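Local atomic coordinates of PKS (Streptomyces albus, PDB entry 4OQJ), a protein that probably serves as a ketosynthase of an AT-less type I polyketide synthase, condensing acyl units during assembly of the antibiotic oxazolomycin. Residues Ser497-Ala500 and Gln501-Leu505; Arg507-Leu510 and Pro511-Ala515; Val138-Thr142 and Tyr143-Asn147; Phe88-Leu92 and Phe93-Arg97. All blocks are in the same frame, centred on the assembly; numbering follows the deposited sequence.

Interaction 1. Residues Ser497-Ala500 and Gln501-Leu505; sequences SAVA and QTLAL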
loop_
_atom_site.group_PDB
_atom_site.type_symbol
_atom_site.label_atom_id
_atom_site.label_comp_id
_atom_site.label_asym_id
_atom_site.label_seq_id
_atom_site.Cartn_x
_atom_site.Cartn_y
_atom_site.Cartn_z
ATOM N N SER A 497 -10.615 -25.277 28.775
ATOM C CA SER A 497 -11.590 -24.982 27.735
ATOM C C SER A 497 -10.962 -24.195 26.599
ATOM O O SER A 497 -11.080 -24.552 25.421
ATOM C CB SER A 497 -12.747 -24.187 28.324
ATOM O OG SER A 497 -13.610 -25.034 29.047
ATOM N N ALA A 498 -10.301 -23.110 26.971
ATOM C CA ALA A 498 -9.692 -22.213 25.996
ATOM C C ALA A 498 -8.592 -22.932 25.229
ATOM O O ALA A 498 -8.432 -22.731 24.018
ATOM C CB ALA A 498 -9.136 -20.977 26.696
ATOM N N VAL A 499 -7.838 -23.774 25.931
ATOM C CA VAL A 499 -6.781 -24.548 25.297
ATOM C C VAL A 499 -7.393 -25.485 24.252
ATOM O O VAL A 499 -6.907 -25.561 23.116
ATOM C CB VAL A 499 -5.977 -25.349 26.328
ATOM C CG1 VAL A 499 -5.034 -26.324 25.651
ATOM C CG2 VAL A 499 -5.180 -24.411 27.224
ATOM N N ALA A 500 -8.474 -26.170 24.628
ATOM C CA ALA A 500 -9.132 -27.120 23.732
ATOM C C ALA A 500 -9.703 -26.412 22.524
ATOM O O ALA A 500 -9.550 -26.886 21.407
ATOM C CB ALA A 500 -10.240 -27.882 24.458
ATOM N N GLN A 501 -10.367 -25.284 22.757
ATOM C CA GLN A 501 -10.994 -24.526 21.678
ATOM C C GLN A 501 -9.958 -23.986 20.705
ATOM O O GLN A 501 -10.109 -24.093 19.482
ATOM C CB GLN A 501 -11.812 -23.367 22.244
ATOM C CG GLN A 501 -13.080 -23.796 23.004
ATOM C CD GLN A 501 -13.667 -22.670 23.854
ATOM O OE1 GLN A 501 -12.976 -21.706 24.201
ATOM N NE2 GLN A 501 -14.949 -22.782 24.180
ATOM N N THR A 502 -8.904 -23.397 21.250
ATOM C CA THR A 502 -7.866 -22.799 20.420
ATOM C C THR A 502 -7.234 -23.872 19.536
ATOM O O THR A 502 -7.020 -23.668 18.350
ATOM C CB THR A 502 -6.802 -22.131 21.271
ATOM O OG1 THR A 502 -7.421 -21.116 22.068
ATOM C CG2 THR A 502 -5.701 -21.510 20.399
ATOM N N LEU A 503 -6.964 -25.029 20.122
ATOM C CA LEU A 503 -6.324 -26.113 19.392
ATOM C C LEU A 503 -7.221 -26.667 18.280
ATOM O O LEU A 503 -6.728 -27.039 17.219
ATOM C CB LEU A 503 -5.938 -27.224 20.353
ATOM C CG LEU A 503 -4.747 -26.979 21.290
ATOM C CD1 LEU A 503 -4.662 -28.112 22.302
ATOM C CD2 LEU A 503 -3.440 -26.866 20.519
ATOM N N ALA A 504 -8.528 -26.741 18.545
ATOM C CA ALA A 504 -9.489 -27.321 17.619
ATOM C C ALA A 504 -9.836 -26.374 16.480
ATOM O O ALA A 504 -10.028 -26.806 15.348
ATOM C CB ALA A 504 -10.780 -27.720 18.370
ATOM N N LEU A 505 -9.930 -25.084 16.800
ATOM C CA LEU A 505 -10.417 -24.078 15.858
ATOM C C LEU A 505 -9.302 -23.261 15.230
ATOM O O LEU A 505 -9.482 -22.676 14.166
ATOM C CB LEU A 505 -11.383 -23.128 16.559
ATOM C CG LEU A 505 -12.671 -23.747 17.113
ATOM C CD1 LEU A 505 -13.300 -22.772 18.085
ATOM C CD2 LEU A 505 -13.647 -24.102 15.993
#
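Thr502 turns its hydroxyl back over the preceding turn of helix and sets OG1 2.7 Å from Ala498 O. OG1 lies beside the backbone N (chi1 -59°), the rotation that lets it reach the carbonyl four residues earlier. The same oxygen is also bonded by Thr502 N, at 2.9 Å from Ala498 O, so it takes two donors; they arrive from opposite faces of the carbonyl plane and do not compete for one site. OG1 has a further partner in the backbone N of Val692, which places the hydroxyl between the helix and a passing loop.

Gln501 lays its aliphatic part against the Ser497 carbonyl, with CG 3.2 Å from Ser497 O, while Gln501 N donates to that oxygen at 2.9 Å and 163°. The chain then runs out extended, and its amide is occupied away from the helix: OE1 accepts from Arg690 N and NE2 donates to Pro688 O. Both ends of the amide thus have a partner, which sets its rotation.

On another side of the helix, Val499 and Leu503 lie side by side and point the same way, Val499 CG1 meeting Leu503 CD1 at 3.8 Å. Successive i to i+4 bonds, Leu503 N to Val499 O at 3.0 Å among them, keep this spacing regular.

Helix 496-505 is packed on several sides: Val499 and Ala500 touch strand 465-471, Val499 and Leu503 meet helix 474-490, and Gln501 and Ala504 press on helix 680-684.

Interaction 2. Residues Arg507-Leu510 and Pro511-Ala515; sequences RRVL and PYRRA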
loop_
_atom_site.group_PDB
_atom_site.type_symbol
_atom_site.label_atom_id
_atom_site.label_comp_id
_atom_site.label_asym_id
_atom_site.label_seq_id
_atom_site.Cartn_x
_atom_site.Cartn_y
_atom_site.Cartn_z
ATOM N N ARG A 507 -5.849 -24.101 14.630
ATOM C CA ARG A 507 -4.652 -24.796 14.155
ATOM C C ARG A 507 -4.953 -25.482 12.829
ATOM O O ARG A 507 -6.037 -26.026 12.646
ATOM C CB ARG A 507 -4.182 -25.814 15.196
ATOM C CG ARG A 507 -3.612 -25.187 16.459
ATOM C CD ARG A 507 -2.251 -24.578 16.166
ATOM N NE ARG A 507 -1.605 -23.944 17.316
ATOM C CZ ARG A 507 -1.926 -22.745 17.791
ATOM N NH1 ARG A 507 -2.928 -22.053 17.253
ATOM N NH2 ARG A 507 -1.249 -22.238 18.814
ATOM N N ARG A 508 -4.008 -25.454 11.895
ATOM C CA ARG A 508 -4.224 -26.104 10.609
ATOM C C ARG A 508 -4.514 -27.603 10.810
ATOM O O ARG A 508 -3.885 -28.247 11.638
ATOM C CB ARG A 508 -3.014 -25.926 9.703
ATOM C CG ARG A 508 -3.242 -26.485 8.307
ATOM C CD ARG A 508 -2.122 -26.122 7.367
ATOM N NE ARG A 508 -2.228 -24.741 6.893
ATOM C CZ ARG A 508 -1.560 -24.270 5.849
ATOM N NH1 ARG A 508 -0.732 -25.057 5.174
ATOM N NH2 ARG A 508 -1.725 -23.018 5.472
ATOM N N VAL A 509 -5.458 -28.139 10.043
ATOM C CA VAL A 509 -5.825 -29.560 10.126
ATOM C C VAL A 509 -4.857 -30.359 9.280
ATOM O O VAL A 509 -4.880 -30.251 8.050
ATOM C CB VAL A 509 -7.266 -29.813 9.617
ATOM C CG1 VAL A 509 -7.621 -31.297 9.700
ATOM C CG2 VAL A 509 -8.242 -28.986 10.403
ATOM N N LEU A 510 -4.006 -31.147 9.920
ATOM C CA LEU A 510 -2.917 -31.818 9.213
ATOM C C LEU A 510 -2.984 -33.336 9.441
ATOM O O LEU A 510 -3.756 -33.794 10.281
ATOM C CB LEU A 510 -1.575 -31.227 9.655
ATOM C CG LEU A 510 -1.355 -29.763 9.236
ATOM C CD1 LEU A 510 -0.179 -29.141 9.977
ATOM C CD2 LEU A 510 -1.112 -29.680 7.743
ATOM N N PRO A 511 -2.192 -34.119 8.678
ATOM C CA PRO A 511 -2.424 -35.575 8.590
ATOM C C PRO A 511 -1.965 -36.440 9.765
ATOM O O PRO A 511 -2.595 -37.466 10.033
ATOM C CB PRO A 511 -1.630 -35.981 7.337
ATOM C CG PRO A 511 -1.397 -34.720 6.586
ATOM C CD PRO A 511 -1.277 -33.655 7.619
ATOM N N TYR A 512 -0.859 -36.090 10.412
ATOM C CA TYR A 512 -0.412 -36.853 11.582
ATOM C C TYR A 512 -1.069 -36.256 12.810
ATOM O O TYR A 512 -0.824 -35.098 13.153
ATOM C CB TYR A 512 1.113 -36.843 11.670
ATOM C CG TYR A 512 1.706 -37.528 10.469
ATOM C CD1 TYR A 512 1.975 -36.817 9.305
ATOM C CD2 TYR A 512 1.936 -38.900 10.473
ATOM C CE1 TYR A 512 2.489 -37.445 8.196
ATOM C CE2 TYR A 512 2.454 -39.538 9.366
ATOM C CZ TYR A 512 2.721 -38.811 8.232
ATOM O OH TYR A 512 3.234 -39.433 7.124
ATOM N N ARG A 513 -1.903 -37.050 13.468
ATOM C CA ARG A 513 -2.799 -36.526 14.482
ATOM C C ARG A 513 -2.644 -37.184 15.841
ATOM O O ARG A 513 -2.224 -38.344 15.960
ATOM C CB ARG A 513 -4.246 -36.676 14.007
ATOM C CG ARG A 513 -4.500 -35.976 12.687
ATOM C CD ARG A 513 -5.974 -35.978 12.306
ATOM N NE ARG A 513 -6.192 -35.292 11.031
ATOM C CZ ARG A 513 -7.376 -35.186 10.421
ATOM N NH1 ARG A 513 -8.461 -35.728 10.951
ATOM N NH2 ARG A 513 -7.471 -34.529 9.274
ATOM N N ARG A 514 -3.012 -36.426 16.870
ATOM C CA ARG A 514 -2.934 -36.904 18.244
ATOM C C ARG A 514 -4.052 -36.285 19.039
ATOM O O ARG A 514 -4.463 -35.156 18.765
ATOM C CB ARG A 514 -1.586 -36.562 18.871
ATOM C CG ARG A 514 -1.392 -37.115 20.289
ATOM C CD ARG A 514 0.066 -37.066 20.655
ATOM N NE ARG A 514 0.801 -38.169 20.045
ATOM C CZ ARG A 514 2.085 -38.128 19.696
ATOM N NH1 ARG A 514 2.793 -37.024 19.879
ATOM N NH2 ARG A 514 2.662 -39.200 19.154
ATOM N N ALA A 515 -4.573 -37.027 20.008
ATOM C CA ALA A 515 -5.631 -36.487 20.852
ATOM C C ALA A 515 -5.628 -37.111 22.236
ATOM O O ALA A 515 -5.150 -38.227 22.446
ATOM C CB ALA A 515 -6.994 -36.674 20.194
#
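Arg513 reaches back to Leu510 and donates NE to the backbone O of Leu510 at 3.0 Å. The N-H points almost straight at the oxygen, at 162°, and Leu510 O lies only 9° out of the guanidinium plane, so the acceptor is met at the group's edge. Seen from the acceptor, the donor is tilted moderately from the carbonyl plane. Beside this bond, Val509 CG1 approaches NH2 of Arg513 at 3.3 Å and CZ of Arg513 at 4.0 Å, adding an apolar neighbour on an oblique path.

The next shell explains how the arginine gets there. Its CG is anti to the carbonyl carbon (chi1 -58°), and the chain is extended from CG to NE, with CG passing 3.3 Å from Leu510 O on the way. The other end of the guanidinium is held by Trp672, whose carbonyl accepts from NH1 and whose ring makes a cation-pi contact with the arginine. NE thus ties the arginine back to the loop before its strand while NH1 ties it to helix 660-673, which restricts rotation of the flat group. Leu510 is positioned in turn by a bond from its backbone N to Ser470 OG and by packing of its side chain on Tyr697.

Pro511 leads directly into strand 512-518, the central strand of a three-stranded antiparallel sheet, paired with 465-471 and 536-539. A carbonyl at the mouth of a strand, gripped by an arginine three residues on, closes a loop-to-strand junction here, in a small sheet resembling the linker domain that follows ketosynthases in modular polyketide synthases.

Interaction 3. Residues Val138-Thr142 and Tyr143-Asn147; sequences VGLNT and YLLHN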
loop_
_atom_site.group_PDB
_atom_site.type_symbol
_atom_site.label_atom_id
_atom_site.label_comp_id
_atom_site.label_asym_id
_atom_site.label_seq_id
_atom_site.Cartn_x
_atom_site.Cartn_y
_atom_site.Cartn_z
ATOM N N VAL A 138 9.137 -6.438 2.047
ATOM C CA VAL A 138 10.447 -7.004 2.299
ATOM C C VAL A 138 11.510 -6.044 1.820
ATOM O O VAL A 138 11.261 -5.137 1.021
ATOM C CB VAL A 138 10.632 -8.382 1.618
ATOM C CG1 VAL A 138 9.627 -9.399 2.192
ATOM C CG2 VAL A 138 10.473 -8.268 0.119
ATOM N N GLY A 139 12.714 -6.252 2.317
ATOM C CA GLY A 139 13.832 -5.392 1.993
ATOM C C GLY A 139 14.419 -5.716 0.645
ATOM O O GLY A 139 13.921 -6.573 -0.066
ATOM N N LEU A 140 15.464 -4.980 0.295
ATOM C CA LEU A 140 16.211 -5.201 -0.925
ATOM C C LEU A 140 16.497 -6.686 -1.094
ATOM O O LEU A 140 16.991 -7.319 -0.166
ATOM C CB LEU A 140 17.525 -4.420 -0.883
ATOM C CG LEU A 140 18.488 -4.658 -2.042
ATOM C CD1 LEU A 140 17.915 -4.115 -3.365
ATOM C CD2 LEU A 140 19.835 -4.006 -1.731
ATOM N N ASN A 141 16.193 -7.243 -2.260
ATOM C CA ASN A 141 16.392 -8.679 -2.451
ATOM C C ASN A 141 17.831 -8.950 -2.876
ATOM O O ASN A 141 18.141 -9.022 -4.060
ATOM C CB ASN A 141 15.409 -9.248 -3.477
ATOM C CG ASN A 141 15.411 -10.760 -3.489
ATOM O OD1 ASN A 141 16.258 -11.390 -2.856
ATOM N ND2 ASN A 141 14.468 -11.352 -4.203
ATOM N N THR A 142 18.721 -9.084 -1.899
ATOM C CA THR A 142 20.117 -9.361 -2.202
ATOM C C THR A 142 20.307 -10.843 -2.552
ATOM O O THR A 142 21.336 -11.219 -3.097
ATOM C CB THR A 142 21.043 -8.965 -1.026
ATOM O OG1 THR A 142 20.513 -9.466 0.211
ATOM C CG2 THR A 142 21.164 -7.421 -0.934
ATOM N N TYR A 143 19.318 -11.679 -2.238
ATOM C CA TYR A 143 19.350 -13.101 -2.636
ATOM C C TYR A 143 19.306 -13.231 -4.153
ATOM O O TYR A 143 20.040 -14.009 -4.744
ATOM C CB TYR A 143 18.173 -13.846 -2.014
ATOM C CG TYR A 143 18.215 -15.357 -2.086
ATOM C CD1 TYR A 143 19.043 -16.093 -1.249
ATOM C CD2 TYR A 143 17.378 -16.051 -2.946
ATOM C CE1 TYR A 143 19.050 -17.473 -1.288
ATOM C CE2 TYR A 143 17.376 -17.428 -2.986
ATOM C CZ TYR A 143 18.213 -18.135 -2.155
ATOM O OH TYR A 143 18.200 -19.519 -2.193
ATOM N N LEU A 144 18.437 -12.441 -4.775
ATOM C CA LEU A 144 18.313 -12.406 -6.217
ATOM C C LEU A 144 19.571 -11.821 -6.851
ATOM O O LEU A 144 20.100 -12.355 -7.822
ATOM C CB LEU A 144 17.081 -11.586 -6.612
ATOM C CG LEU A 144 16.883 -11.276 -8.095
ATOM C CD1 LEU A 144 16.640 -12.541 -8.889
ATOM C CD2 LEU A 144 15.733 -10.300 -8.266
ATOM N N LEU A 145 20.056 -10.722 -6.293
ATOM C CA LEU A 145 21.216 -10.042 -6.850
ATOM C C LEU A 145 22.504 -10.855 -6.688
ATOM O O LEU A 145 23.309 -10.915 -7.611
ATOM C CB LEU A 145 21.376 -8.664 -6.195
ATOM C CG LEU A 145 20.274 -7.648 -6.505
ATOM C CD1 LEU A 145 20.419 -6.372 -5.651
ATOM C CD2 LEU A 145 20.300 -7.312 -7.980
ATOM N N HIS A 146 22.708 -11.460 -5.518
ATOM C CA HIS A 146 23.937 -12.223 -5.249
ATOM C C HIS A 146 23.798 -13.692 -5.648
ATOM O O HIS A 146 24.419 -14.143 -6.605
ATOM C CB HIS A 146 24.323 -12.157 -3.772
ATOM C CG HIS A 146 24.591 -10.773 -3.259
ATOM N ND1 HIS A 146 25.045 -10.536 -1.980
ATOM C CD2 HIS A 146 24.467 -9.557 -3.844
ATOM C CE1 HIS A 146 25.190 -9.236 -1.797
ATOM N NE2 HIS A 146 24.847 -8.620 -2.912
ATOM N N ASN A 147 22.973 -14.430 -4.910
ATOM C CA ASN A 147 22.869 -15.878 -5.078
ATOM C C ASN A 147 22.315 -16.323 -6.432
ATOM O O ASN A 147 22.733 -17.348 -6.965
ATOM C CB ASN A 147 21.999 -16.461 -3.966
ATOM C CG ASN A 147 22.588 -16.231 -2.595
ATOM O OD1 ASN A 147 22.633 -15.102 -2.114
ATOM N ND2 ASN A 147 23.040 -17.303 -1.955
#
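Tyr143, first in the segment, sets its CB 3.2 Å from Asn141 OD1, and its ring leads away from the turn: the hydroxyl bonds to Glu101 O and Ala706 N, and the ring meets Trp705 edge to face. Leu144 follows with the capping bond, its N donating to Asn141 OD1 at 3.1 Å. The donor stands well above the amide's carbonyl plane, 67° out of it, so the approach is over the group. Leu144 CB also packs on that amide, 3.6 Å from Asn141 ND2. Asn141 holds CG anti to its own N (chi1 -169°), and this brings the amide to the N-H of Leu144 at the start of the helix.

Leu145 makes a weak bond from N to Asn141 O and puts CD1 4.1 Å from Leu140 CD1, the two side chains crossing at about a right angle; across the dimer, it packs on Leu145 of the second subunit. His146 donates N to Thr142 O at 2.8 Å, while Thr142 CB lies over one face of the His146 ring, 4.2 Å from the centroid and 9° off the normal, a CH-pi contact.

Asn141 is the N-cap of helix 142-147, which follows strand 132-138 of the ketosynthase core. Since OD1 accepts from Leu144 while ND2 donates to Asn167 OD1, the buried amide has partners at both ends, and its orientation is chemically defined.

Interaction 4. Residues Phe88-Leu92 and Phe93-Arg97; sequences FDAGL and FGITR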
loop_
_atom_site.group_PDB
_atom_site.type_symbol
_atom_site.label_atom_id
_atom_site.label_comp_id
_atom_site.label_asym_id
_atom_site.label_seq_id
_atom_site.Cartn_x
_atom_site.Cartn_y
_atom_site.Cartn_z
ATOM N N PHE A 88 13.399 -23.527 5.998
ATOM C CA PHE A 88 12.020 -23.353 5.524
ATOM C C PHE A 88 11.316 -24.689 5.334
ATOM O O PHE A 88 11.852 -25.614 4.704
ATOM C CB PHE A 88 12.025 -22.546 4.218
ATOM C CG PHE A 88 10.670 -22.346 3.595
ATOM C CD1 PHE A 88 9.721 -21.544 4.205
ATOM C CD2 PHE A 88 10.369 -22.926 2.365
ATOM C CE1 PHE A 88 8.477 -21.334 3.618
ATOM C CE2 PHE A 88 9.127 -22.729 1.758
ATOM C CZ PHE A 88 8.174 -21.933 2.386
ATOM N N ASP A 89 10.104 -24.787 5.881
ATOM C CA ASP A 89 9.336 -26.034 5.831
ATOM C C ASP A 89 8.519 -26.096 4.548
ATOM O O ASP A 89 7.303 -25.870 4.548
ATOM C CB ASP A 89 8.420 -26.154 7.048
ATOM C CG ASP A 89 7.846 -27.563 7.223
ATOM O OD1 ASP A 89 7.789 -28.365 6.252
ATOM O OD2 ASP A 89 7.446 -27.873 8.362
ATOM N N ALA A 90 9.191 -26.427 3.458
ATOM C CA ALA A 90 8.567 -26.375 2.148
ATOM C C ALA A 90 7.420 -27.374 2.037
ATOM O O ALA A 90 6.399 -27.084 1.417
ATOM C CB ALA A 90 9.596 -26.634 1.070
ATOM N N GLY A 91 7.583 -28.541 2.651
ATOM C CA GLY A 91 6.558 -29.573 2.595
ATOM C C GLY A 91 5.224 -29.102 3.155
ATOM O O GLY A 91 4.166 -29.376 2.598
ATOM N N LEU A 92 5.286 -28.385 4.267
ATOM C CA LEU A 92 4.092 -27.884 4.919
ATOM C C LEU A 92 3.313 -26.978 3.987
ATOM O O LEU A 92 2.075 -26.982 3.990
ATOM C CB LEU A 92 4.463 -27.124 6.188
ATOM C CG LEU A 92 3.314 -26.401 6.883
ATOM C CD1 LEU A 92 2.295 -27.391 7.427
ATOM C CD2 LEU A 92 3.857 -25.501 7.978
ATOM N N PHE A 93 4.035 -26.202 3.176
ATOM C CA PHE A 93 3.383 -25.245 2.290
ATOM C C PHE A 93 3.222 -25.764 0.852
ATOM O O PHE A 93 2.836 -25.022 -0.044
ATOM C CB PHE A 93 4.165 -23.934 2.302
ATOM C CG PHE A 93 4.168 -23.267 3.635
ATOM C CD1 PHE A 93 3.001 -22.729 4.153
ATOM C CD2 PHE A 93 5.321 -23.212 4.400
ATOM C CE1 PHE A 93 2.991 -22.119 5.400
ATOM C CE2 PHE A 93 5.309 -22.615 5.647
ATOM C CZ PHE A 93 4.140 -22.064 6.141
ATOM N N GLY A 94 3.487 -27.044 0.640
ATOM C CA GLY A 94 3.270 -27.646 -0.668
ATOM C C GLY A 94 4.191 -27.076 -1.727
ATOM O O GLY A 94 3.818 -26.950 -2.888
ATOM N N ILE A 95 5.401 -26.727 -1.315
ATOM C CA ILE A 95 6.391 -26.121 -2.203
ATOM C C ILE A 95 7.519 -27.120 -2.478
ATOM O O ILE A 95 8.009 -27.768 -1.561
ATOM C CB ILE A 95 6.945 -24.822 -1.579
ATOM C CG1 ILE A 95 5.833 -23.763 -1.537
ATOM C CG2 ILE A 95 8.142 -24.292 -2.358
ATOM C CD1 ILE A 95 6.160 -22.528 -0.711
ATOM N N THR A 96 7.920 -27.261 -3.738
ATOM C CA THR A 96 8.985 -28.200 -4.091
ATOM C C THR A 96 10.328 -27.676 -3.613
ATOM O O THR A 96 10.457 -26.489 -3.315
ATOM C CB THR A 96 9.071 -28.417 -5.597
ATOM O OG1 THR A 96 9.509 -27.204 -6.209
ATOM C CG2 THR A 96 7.709 -28.802 -6.175
ATOM N N ARG A 97 11.323 -28.556 -3.547
ATOM C CA ARG A 97 12.682 -28.164 -3.191
ATOM C C ARG A 97 13.236 -27.107 -4.143
ATOM O O ARG A 97 13.836 -26.122 -3.707
ATOM C CB ARG A 97 13.625 -29.371 -3.204
ATOM C CG ARG A 97 13.327 -30.446 -2.181
ATOM C CD ARG A 97 14.541 -31.348 -1.953
ATOM N NE ARG A 97 15.170 -31.103 -0.650
ATOM C CZ ARG A 97 16.132 -30.209 -0.418
ATOM N NH1 ARG A 97 16.607 -29.449 -1.399
ATOM N NH2 ARG A 97 16.626 -30.075 0.808
#
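Phe88 and Phe93 meet in the closely packed part of this turn, with Phe88 CZ 3.7 Å from Phe93 CD2. Their planes are only 9° apart, yet the centroids stand 5.6 Å from each other, so the rings are slid past one another and barely overlap. Ile95 CD1 comes to the edge of the Phe88 ring, 3.7 Å from CZ of Phe88, and Leu92 CD2 lies over one face of Phe93, offset toward the rim. Phe93 reaches its place with CG beside the backbone N (chi1 -64°).

The backbone beside this cluster is closed by hydrogen bonds. Ile95 N donates to Ala90 O at 2.9 Å and 171°, and Gly94 N to Gly91 O at 3.1 Å in a type I turn. Asp89 OD1 accepts from Leu92 N, an Asx motif, while OD2 of Asp89 takes Glu700 N.

By contrast, Gly91 and Gly94 form the exposed tip, Gly94 with positive phi, and Thr96 is exposed too, its OG1 capping Glu99 N.

The loop thus leads into helix 97-102, where Ala100 receives Phe88, Ala90 and Ile95; Phe93 wedges between helices 105-121 and 171-180.

Interactions 1 and 2 follow each other along the chain, helix 496-505 and then strand 512-518; their centres are 13 Å apart and they touch where Arg507 packs near Thr502. Interaction 2 also touches interaction 4, with Leu510 CD1 4.0 Å from Leu92 CD1, so the loop at 88-97 of the ketosynthase meets the junction at 507-515. Interaction 3 stands apart at the dimer interface, its nearest atoms about 8 Å from interaction 4 and about 26 Å from interaction 1. A bound potassium ion lies about 9 Å from Gly94, and a phosphate, probably from crystallisation, about 6 Å from the Ile95 side chain.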